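Local coordinates for protein thiol peroxidase (Mycobacterium tuberculosis, PDB 1XVQ) that probably reduces hydrogen peroxide and organic hydroperoxides to water and alcohols at the expense of thioredoxin, protecting the cell against oxidative stress, at residues Val47-Phe52 / Asp109-Asp114; Arg65-Arg70 / Glu157-Ala162; Arg130-Ile135 / Val141-Leu146. All coordinates share one frame; numbering follows the deposited sequence.

Interaction 1. Residues Val47-Phe52 / Asp109-Asp114; sequences VLLNIF and DSFGED
F111 reaches across from the short helix 111-114 and sets the far edge of its ring against two methyl groups of strand 47-51, those of L49 and I51. The three side chains make up the whole contact, and all are buried. The ring meets its partners rim first: CE2 of F111 lies 3.9 Å from CD1 of L49, and CZ of F111 lies 3.9 Å from CD1 of I51. Both methyls sit close to the ring plane, so neither stacks on a face. With CG trans to the backbone N (chi1 179°), the ring of F111 stands well out from its helix and spans the space between the two backbones, whose nearest CA atoms, those of I51 and G112, are 9.5 Å apart. I51 comes up to the ring edge from the opposite direction, whereas L49 runs alongside, antiparallel to it.

L49 and I51 lie two residues apart on one face of a central strand of the thioredoxin-fold sheet, and the contact packs helix 111-114 against that face. Y115, whose ring stacks with that of F111, also touches L49, while L29 and V81 pack on F111 from other parts of the chain.

The helix start is organised by polar groups. OD2 of D109 accepts a hydrogen bond from the backbone N of F111 at 2.8 Å, forming an Asx turn; the donor comes from above the carboxylate plane. OG of S110 reaches one turn ahead and donates a hydrogen bond to OD2 of D114 at 2.6 Å, on the syn side of that carboxylate but tilted 35° from its plane.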
loop_
_atom_site.group_PDB
_atom_site.type_symbol
_atom_site.label_atom_id
_atom_site.label_comp_id
_atom_site.label_asym_id
_atom_site.label_seq_id
_atom_site.Cartn_x
_atom_site.Cartn_y
_atom_site.Cartn_z
ATOM N N VAL A 47 -7.463 -8.778 -0.204
ATOM C CA VAL A 47 -7.169 -7.378 -0.420
ATOM C C VAL A 47 -5.697 -7.164 -0.695
ATOM O O VAL A 47 -4.837 -7.714 -0.004
ATOM C CB VAL A 47 -7.532 -6.530 0.832
ATOM C CG1 VAL A 47 -7.215 -5.054 0.595
ATOM C CG2 VAL A 47 -9.016 -6.677 1.139
ATOM N N LEU A 48 -5.427 -6.371 -1.719
ATOM C CA LEU A 48 -4.052 -6.012 -2.059
ATOM C C LEU A 48 -3.873 -4.548 -1.657
ATOM O O LEU A 48 -4.554 -3.677 -2.196
ATOM C CB LEU A 48 -3.790 -6.140 -3.577
ATOM C CG LEU A 48 -2.537 -5.359 -4.053
ATOM C CD1 LEU A 48 -1.332 -5.959 -3.370
ATOM C CD2 LEU A 48 -2.381 -5.403 -5.594
ATOM N N LEU A 49 -3.000 -4.282 -0.674
ATOM C CA LEU A 49 -2.691 -2.908 -0.290
ATOM C C LEU A 49 -1.416 -2.585 -1.067
ATOM O O LEU A 49 -0.339 -3.129 -0.774
ATOM C CB LEU A 49 -2.403 -2.794 1.213
ATOM C CG LEU A 49 -3.529 -3.283 2.117
ATOM C CD1 LEU A 49 -3.029 -3.274 3.580
ATOM C CD2 LEU A 49 -4.752 -2.377 1.929
ATOM N N ASN A 50 -1.553 -1.701 -2.053
ATOM C CA ASN A 50 -0.446 -1.316 -2.935
ATOM C C ASN A 50 -0.134 0.060 -2.395
ATOM O O ASN A 50 -0.848 1.017 -2.622
ATOM C CB ASN A 50 -0.977 -1.265 -4.371
ATOM C CG ASN A 50 0.079 -1.507 -5.410
ATOM O OD1 ASN A 50 -0.239 -1.558 -6.606
ATOM N ND2 ASN A 50 1.326 -1.664 -4.995
ATOM N N ILE A 51 0.955 0.126 -1.656
ATOM C CA ILE A 51 1.328 1.335 -0.930
ATOM C C ILE A 51 2.409 2.159 -1.585
ATOM O O ILE A 51 3.474 1.624 -1.941
ATOM C CB ILE A 51 1.779 0.924 0.459
ATOM C CG1 ILE A 51 0.688 0.044 1.091
ATOM C CG2 ILE A 51 2.047 2.198 1.345
ATOM C CD1 ILE A 51 1.202 -0.785 2.301
ATOM N N PHE A 52 2.157 3.463 -1.702
ATOM C CA PHE A 52 3.101 4.370 -2.369
ATOM C C PHE A 52 3.423 5.684 -1.650
ATOM O O PHE A 52 2.601 6.231 -0.914
ATOM C CB PHE A 52 2.547 4.831 -3.714
ATOM C CG PHE A 52 2.156 3.721 -4.647
ATOM C CD1 PHE A 52 2.959 3.407 -5.736
ATOM C CD2 PHE A 52 0.962 3.023 -4.461
ATOM C CE1 PHE A 52 2.580 2.403 -6.645
ATOM C CE2 PHE A 52 0.573 2.021 -5.358
ATOM C CZ PHE A 52 1.390 1.712 -6.457
ATOM N N ASP A 109 -5.366 9.126 9.391
ATOM C CA ASP A 109 -5.539 7.934 10.186
ATOM C C ASP A 109 -4.171 7.320 10.415
ATOM O O ASP A 109 -3.156 7.774 9.846
ATOM C CB ASP A 109 -6.507 6.935 9.521
ATOM C CG ASP A 109 -5.937 6.329 8.268
ATOM O OD1 ASP A 109 -6.079 6.927 7.184
ATOM O OD2 ASP A 109 -5.326 5.255 8.396
ATOM N N SER A 110 -4.158 6.289 11.253
ATOM C CA SER A 110 -2.928 5.636 11.680
ATOM C C SER A 110 -2.378 4.508 10.825
ATOM O O SER A 110 -1.413 3.859 11.214
ATOM C CB SER A 110 -3.134 5.139 13.123
ATOM O OG SER A 110 -4.170 4.169 13.142
ATOM N N PHE A 111 -2.930 4.328 9.628
ATOM C CA PHE A 111 -2.477 3.252 8.740
ATOM C C PHE A 111 -0.950 3.132 8.622
ATOM O O PHE A 111 -0.402 2.047 8.784
ATOM C CB PHE A 111 -3.073 3.435 7.330
ATOM C CG PHE A 111 -2.632 2.372 6.346
ATOM C CD1 PHE A 111 -1.439 2.516 5.610
ATOM C CD2 PHE A 111 -3.379 1.217 6.184
ATOM C CE1 PHE A 111 -1.000 1.519 4.729
ATOM C CE2 PHE A 111 -2.955 0.200 5.302
ATOM C CZ PHE A 111 -1.758 0.349 4.568
ATOM N N GLY A 112 -0.260 4.234 8.344
ATOM C CA GLY A 112 1.194 4.167 8.183
ATOM C C GLY A 112 1.972 3.632 9.378
ATOM O O GLY A 112 2.951 2.909 9.205
ATOM N N GLU A 113 1.521 3.966 10.589
ATOM C CA GLU A 113 2.192 3.492 11.801
ATOM C C GLU A 113 1.772 2.069 12.150
ATOM O O GLU A 113 2.608 1.241 12.560
ATOM C CB GLU A 113 1.882 4.437 12.969
ATOM C CG GLU A 113 2.430 5.877 12.753
ATOM C CD GLU A 113 1.783 6.659 11.602
ATOM O OE1 GLU A 113 2.538 7.282 10.809
ATOM O OE2 GLU A 113 0.537 6.689 11.478
ATOM N N ASP A 114 0.484 1.782 11.975
ATOM C CA ASP A 114 -0.043 0.448 12.268
ATOM C C ASP A 114 0.532 -0.603 11.339
ATOM O O ASP A 114 0.709 -1.758 11.759
ATOM C CB ASP A 114 -1.563 0.423 12.183
ATOM C CG ASP A 114 -2.210 1.378 13.161
ATOM O OD1 ASP A 114 -1.560 1.741 14.179
ATOM O OD2 ASP A 114 -3.366 1.759 12.907
#

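Interaction 2. Residues Arg65-Arg70 / Glu157-Ala162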
loop_
_atom_site.group_PDB
_atom_site.type_symbol
_atom_site.label_atom_id
_atom_site.label_comp_id
_atom_site.label_asym_id
_atom_site.label_seq_id
_atom_site.Cartn_x
_atom_site.Cartn_y
_atom_site.Cartn_z
ATOM N N ARG A 65 0.149 -0.896 -13.601
ATOM C CA ARG A 65 -1.169 -1.177 -14.168
ATOM C C ARG A 65 -1.363 -2.685 -14.333
ATOM O O ARG A 65 -2.383 -3.244 -13.908
ATOM C CB ARG A 65 -1.315 -0.480 -15.528
ATOM C CG ARG A 65 -2.557 -0.886 -16.313
ATOM C CD ARG A 65 -3.830 -0.215 -15.809
ATOM N NE ARG A 65 -4.080 1.060 -16.479
ATOM C CZ ARG A 65 -5.179 1.795 -16.313
ATOM N NH1 ARG A 65 -6.143 1.385 -15.495
ATOM N NH2 ARG A 65 -5.315 2.947 -16.960
ATOM N N THR A 66 -0.377 -3.332 -14.949
ATOM C CA THR A 66 -0.416 -4.774 -15.184
ATOM C C THR A 66 -0.618 -5.540 -13.874
ATOM O O THR A 66 -1.476 -6.420 -13.777
ATOM C CB THR A 66 0.888 -5.246 -15.875
ATOM O OG1 THR A 66 0.945 -4.692 -17.193
ATOM C CG2 THR A 66 0.938 -6.764 -15.972
ATOM N N PHE A 67 0.176 -5.197 -12.869
ATOM C CA PHE A 67 0.061 -5.830 -11.566
ATOM C C PHE A 67 -1.329 -5.624 -10.970
ATOM O O PHE A 67 -1.952 -6.575 -10.502
ATOM C CB PHE A 67 1.089 -5.247 -10.610
ATOM C CG PHE A 67 0.969 -5.769 -9.216
ATOM C CD1 PHE A 67 1.149 -7.128 -8.948
ATOM C CD2 PHE A 67 0.749 -4.897 -8.156
ATOM C CE1 PHE A 67 1.122 -7.606 -7.651
ATOM C CE2 PHE A 67 0.721 -5.372 -6.848
ATOM C CZ PHE A 67 0.910 -6.715 -6.594
ATOM N N ASP A 68 -1.812 -4.383 -10.975
ATOM C CA ASP A 68 -3.135 -4.106 -10.416
ATOM C C ASP A 68 -4.228 -4.884 -11.155
ATOM O O ASP A 68 -5.193 -5.358 -10.557
ATOM C CB ASP A 68 -3.451 -2.609 -10.478
ATOM C CG ASP A 68 -2.675 -1.800 -9.437
ATOM O OD1 ASP A 68 -2.200 -2.402 -8.455
ATOM O OD2 ASP A 68 -2.561 -0.572 -9.606
ATOM N N GLU A 69 -4.074 -5.019 -12.464
ATOM C CA GLU A 69 -5.069 -5.736 -13.240
ATOM C C GLU A 69 -5.041 -7.229 -12.956
ATOM O O GLU A 69 -6.092 -7.849 -12.812
ATOM C CB GLU A 69 -4.891 -5.424 -14.732
ATOM C CG GLU A 69 -5.343 -3.998 -15.054
ATOM C CD GLU A 69 -5.279 -3.641 -16.532
ATOM O OE1 GLU A 69 -5.767 -2.541 -16.883
ATOM O OE2 GLU A 69 -4.746 -4.443 -17.330
ATOM N N ARG A 70 -3.851 -7.812 -12.850
ATOM C CA ARG A 70 -3.754 -9.231 -12.536
ATOM C C ARG A 70 -4.322 -9.478 -11.131
ATOM O O ARG A 70 -5.066 -10.435 -10.901
ATOM C CB ARG A 70 -2.294 -9.697 -12.584
ATOM C CG ARG A 70 -1.659 -9.608 -13.971
ATOM C CD ARG A 70 -0.192 -9.993 -13.957
ATOM N NE ARG A 70 0.466 -9.734 -15.239
ATOM C CZ ARG A 70 0.117 -10.311 -16.386
ATOM N NH1 ARG A 70 -0.886 -11.184 -16.413
ATOM N NH2 ARG A 70 0.770 -10.017 -17.509
ATOM N N GLU A 157 5.727 -10.745 -8.831
ATOM C CA GLU A 157 5.481 -12.167 -9.040
ATOM C C GLU A 157 5.156 -12.894 -7.745
ATOM O O GLU A 157 4.193 -13.684 -7.686
ATOM C CB GLU A 157 6.696 -12.809 -9.711
ATOM C CG GLU A 157 6.504 -14.251 -10.107
ATOM C CD GLU A 157 7.707 -14.815 -10.857
ATOM O OE1 GLU A 157 7.656 -15.997 -11.253
ATOM O OE2 GLU A 157 8.696 -14.071 -11.057
ATOM N N ALA A 158 5.954 -12.638 -6.709
ATOM C CA ALA A 158 5.742 -13.285 -5.410
ATOM C C ALA A 158 4.421 -12.846 -4.790
ATOM O O ALA A 158 3.715 -13.655 -4.206
ATOM C CB ALA A 158 6.881 -12.960 -4.470
ATOM N N ALA A 159 4.091 -11.563 -4.915
ATOM C CA ALA A 159 2.820 -11.043 -4.367
ATOM C C ALA A 159 1.639 -11.724 -5.057
ATOM O O ALA A 159 0.652 -12.090 -4.418
ATOM C CB ALA A 159 2.720 -9.512 -4.564
ATOM N N LEU A 160 1.748 -11.911 -6.375
ATOM C CA LEU A 160 0.675 -12.566 -7.125
ATOM C C LEU A 160 0.515 -14.030 -6.715
ATOM O O LEU A 160 -0.608 -14.533 -6.648
ATOM C CB LEU A 160 0.923 -12.422 -8.631
ATOM C CG LEU A 160 0.716 -10.997 -9.189
ATOM C CD1 LEU A 160 1.034 -10.972 -10.678
ATOM C CD2 LEU A 160 -0.734 -10.549 -8.986
ATOM N N ALA A 161 1.614 -14.719 -6.424
ATOM C CA ALA A 161 1.512 -16.118 -5.989
ATOM C C ALA A 161 0.825 -16.169 -4.632
ATOM O O ALA A 161 0.036 -17.073 -4.348
ATOM C CB ALA A 161 2.901 -16.766 -5.893
ATOM N N ALA A 162 1.127 -15.200 -3.774
ATOM C CA ALA A 162 0.468 -15.179 -2.482
ATOM C C ALA A 162 -1.006 -14.821 -2.673
ATOM O O ALA A 162 -1.858 -15.334 -1.958
ATOM C CB ALA A 162 1.155 -14.176 -1.528
#
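Apolar packing between L160 and F67 of the facing helix accounts for most of this contact. CD2 of L160 approaches CE1 of F67 to 3.7 Å, and CG of L160 is equally near that ring carbon, so the leucine's branch point as well as its tip lies against the ring. The two side chains lie alongside each other, pointing opposite ways. F67 leaves its helix pointing neither at nor away from the partner, but its chi1 of 176° carries the ring over to it; there CZ of F67 also meets the methyl CB of A159 at 3.9 Å.

The second kind of contact uses the aliphatic part of a charged side chain. R70, extended from CG to NE, runs across L160 at about a right angle, bringing its CD to 3.6 Å from CD1 of L160 on the solvent-exposed side.

The helical segments run nearly parallel, at 8°, with their axes 10.9 Å apart. Both lie on the same side of the thioredoxin-fold sheet: F67 rests on L48 and N50 of strand 47-51 and on I132 of strand 131-135, A159 touches I132 and Y143, and A158 and A162 also touch Y143 of strand 141-146.

Interaction 3. Residues Arg130-Ile135 / Val141-Leu146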
loop_
_atom_site.group_PDB
_atom_site.type_symbol
_atom_site.label_atom_id
_atom_site.label_comp_id
_atom_site.label_asym_id
_atom_site.label_seq_id
_atom_site.Cartn_x
_atom_site.Cartn_y
_atom_site.Cartn_z
ATOM N N ARG A 130 7.253 2.601 -0.384
ATOM C CA ARG A 130 6.741 1.667 -1.402
ATOM C C ARG A 130 6.680 0.266 -0.747
ATOM O O ARG A 130 7.677 -0.258 -0.239
ATOM C CB ARG A 130 7.667 1.605 -2.604
ATOM C CG ARG A 130 7.061 0.766 -3.750
ATOM C CD ARG A 130 5.909 1.492 -4.452
ATOM N NE ARG A 130 5.312 0.670 -5.517
ATOM C CZ ARG A 130 4.251 -0.123 -5.362
ATOM N NH1 ARG A 130 3.623 -0.225 -4.180
ATOM N NH2 ARG A 130 3.810 -0.838 -6.394
ATOM N N ALA A 131 5.503 -0.344 -0.765
ATOM C CA ALA A 131 5.343 -1.629 -0.103
ATOM C C ALA A 131 4.094 -2.313 -0.609
ATOM O O ALA A 131 3.216 -1.682 -1.193
ATOM C CB ALA A 131 5.208 -1.398 1.396
ATOM N N ILE A 132 4.037 -3.610 -0.366
ATOM C CA ILE A 132 2.888 -4.405 -0.753
ATOM C C ILE A 132 2.479 -5.276 0.415
ATOM O O ILE A 132 3.310 -5.930 1.043
ATOM C CB ILE A 132 3.196 -5.303 -1.994
ATOM C CG1 ILE A 132 3.201 -4.426 -3.271
ATOM C CG2 ILE A 132 2.147 -6.397 -2.129
ATOM C CD1 ILE A 132 3.625 -5.161 -4.566
ATOM N N VAL A 133 1.189 -5.256 0.737
ATOM C CA VAL A 133 0.689 -6.137 1.778
ATOM C C VAL A 133 -0.526 -6.826 1.197
ATOM O O VAL A 133 -1.414 -6.168 0.689
ATOM C CB VAL A 133 0.274 -5.369 3.059
ATOM C CG1 VAL A 133 -0.442 -6.327 4.034
ATOM C CG2 VAL A 133 1.505 -4.767 3.711
ATOM N N VAL A 134 -0.541 -8.154 1.267
ATOM C CA VAL A 134 -1.682 -8.927 0.782
ATOM C C VAL A 134 -2.399 -9.511 1.978
ATOM O O VAL A 134 -1.782 -10.123 2.863
ATOM C CB VAL A 134 -1.259 -10.081 -0.165
ATOM C CG1 VAL A 134 -2.504 -10.933 -0.551
ATOM C CG2 VAL A 134 -0.608 -9.496 -1.419
ATOM N N ILE A 135 -3.705 -9.253 2.032
ATOM C CA ILE A 135 -4.551 -9.777 3.106
ATOM C C ILE A 135 -5.423 -10.872 2.492
ATOM O O ILE A 135 -6.109 -10.634 1.499
ATOM C CB ILE A 135 -5.449 -8.685 3.704
ATOM C CG1 ILE A 135 -4.581 -7.532 4.217
ATOM C CG2 ILE A 135 -6.273 -9.279 4.880
ATOM C CD1 ILE A 135 -5.379 -6.289 4.623
ATOM N N VAL A 141 -2.728 -11.735 7.256
ATOM C CA VAL A 141 -1.745 -11.209 6.329
ATOM C C VAL A 141 -1.172 -12.409 5.587
ATOM O O VAL A 141 -0.733 -13.359 6.201
ATOM C CB VAL A 141 -0.633 -10.470 7.098
ATOM C CG1 VAL A 141 0.500 -10.075 6.154
ATOM C CG2 VAL A 141 -1.223 -9.178 7.731
ATOM N N ALA A 142 -1.210 -12.376 4.261
ATOM C CA ALA A 142 -0.688 -13.499 3.479
ATOM C C ALA A 142 0.713 -13.268 2.916
ATOM O O ALA A 142 1.442 -14.231 2.591
ATOM C CB ALA A 142 -1.639 -13.796 2.325
ATOM N N TYR A 143 1.091 -12.001 2.780
ATOM C CA TYR A 143 2.387 -11.675 2.189
ATOM C C TYR A 143 2.721 -10.211 2.395
ATOM O O TYR A 143 1.836 -9.367 2.347
ATOM C CB TYR A 143 2.341 -11.953 0.679
ATOM C CG TYR A 143 3.528 -11.416 -0.115
ATOM C CD1 TYR A 143 3.544 -10.107 -0.594
ATOM C CD2 TYR A 143 4.632 -12.234 -0.380
ATOM C CE1 TYR A 143 4.626 -9.625 -1.324
ATOM C CE2 TYR A 143 5.716 -11.767 -1.104
ATOM C CZ TYR A 143 5.707 -10.467 -1.570
ATOM O OH TYR A 143 6.790 -10.007 -2.280
ATOM N N THR A 144 4.006 -9.918 2.627
ATOM C CA THR A 144 4.423 -8.540 2.750
ATOM C C THR A 144 5.770 -8.320 2.074
ATOM O O THR A 144 6.568 -9.242 1.919
ATOM C CB THR A 144 4.610 -8.071 4.226
ATOM O OG1 THR A 144 5.712 -8.778 4.831
ATOM C CG2 THR A 144 3.369 -8.293 5.024
ATOM N N GLU A 145 5.963 -7.100 1.601
ATOM C CA GLU A 145 7.252 -6.699 1.058
ATOM C C GLU A 145 7.404 -5.217 1.266
ATOM O O GLU A 145 6.612 -4.430 0.752
ATOM C CB GLU A 145 7.422 -6.963 -0.449
ATOM C CG GLU A 145 8.863 -6.550 -0.863
ATOM C CD GLU A 145 9.105 -6.435 -2.349
ATOM O OE1 GLU A 145 8.139 -6.463 -3.140
ATOM O OE2 GLU A 145 10.296 -6.292 -2.728
ATOM N N LEU A 146 8.413 -4.830 2.037
ATOM C CA LEU A 146 8.703 -3.407 2.209
ATOM C C LEU A 146 9.920 -3.284 1.312
ATOM O O LEU A 146 10.973 -3.849 1.640
ATOM C CB LEU A 146 9.110 -3.099 3.654
ATOM C CG LEU A 146 9.817 -1.734 3.806
ATOM C CD1 LEU A 146 8.844 -0.606 3.484
ATOM C CD2 LEU A 146 10.359 -1.583 5.232
#
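Y143 and A142 both face V134 across the hairpin 131-135/141-146, forming a classic beta bulge that shifts the register by one before I135 pairs with V141. The O of V134 accepts a hydrogen bond from the N of A142 at 2.7 Å and a weak one from the N of Y143 at 3.4 Å. The extra residue brings CB of A142 to 4.1 Å from CG1 of V134, filling the hollow beside that valine.

On the face carrying I132, V134 and Y143, the ring of Y143 swings along the strand, its CG trans to the backbone N (chi1 169°), and CG2 of I132 sits at the ring's edge, 4.1 Å from CE1 of Y143. On the face carrying V133, T144 and L146, V133 and T144 lie side by side, CG2 to CG2 at 4.2 Å, and CD1 of L146 leans back to lie 3.9 Å from the O of R130.

Between these faces, I132 and E145 exchange a pair of backbone hydrogen bonds, and the N of V134 donates to the O of Y143. The polar ends look elsewhere: OE1 of E145 accepts a hydrogen bond from the N of N155, while R130 donates to the O of I51 through NH1, and its NH2 is hydrogen-bonded to OH of Y156. Backbone bonding thus fixes the register of this hairpin, while largely apolar side chains shape its faces.

The three contacts illustrate how one thioredoxin-fold sheet is built and then covered. Interaction 3 makes part of the sheet itself, and its bonding is largely backbone to backbone; strand 131-135 is also bonded to strand 47-51 of interaction 1, the centres of the two contacts lying about 9 Å apart. Interactions 1 and 2 depend on side-chain packing instead, on opposite faces of that sheet. Interaction 1 is fully buried near the middle of the chain, whereas interaction 2, about 17 Å from it between centres, reaches the surface and mixes buried with exposed residues. L48 and I132 meet F67, and Y143 meets helix 156-165, tying interaction 2 to both others.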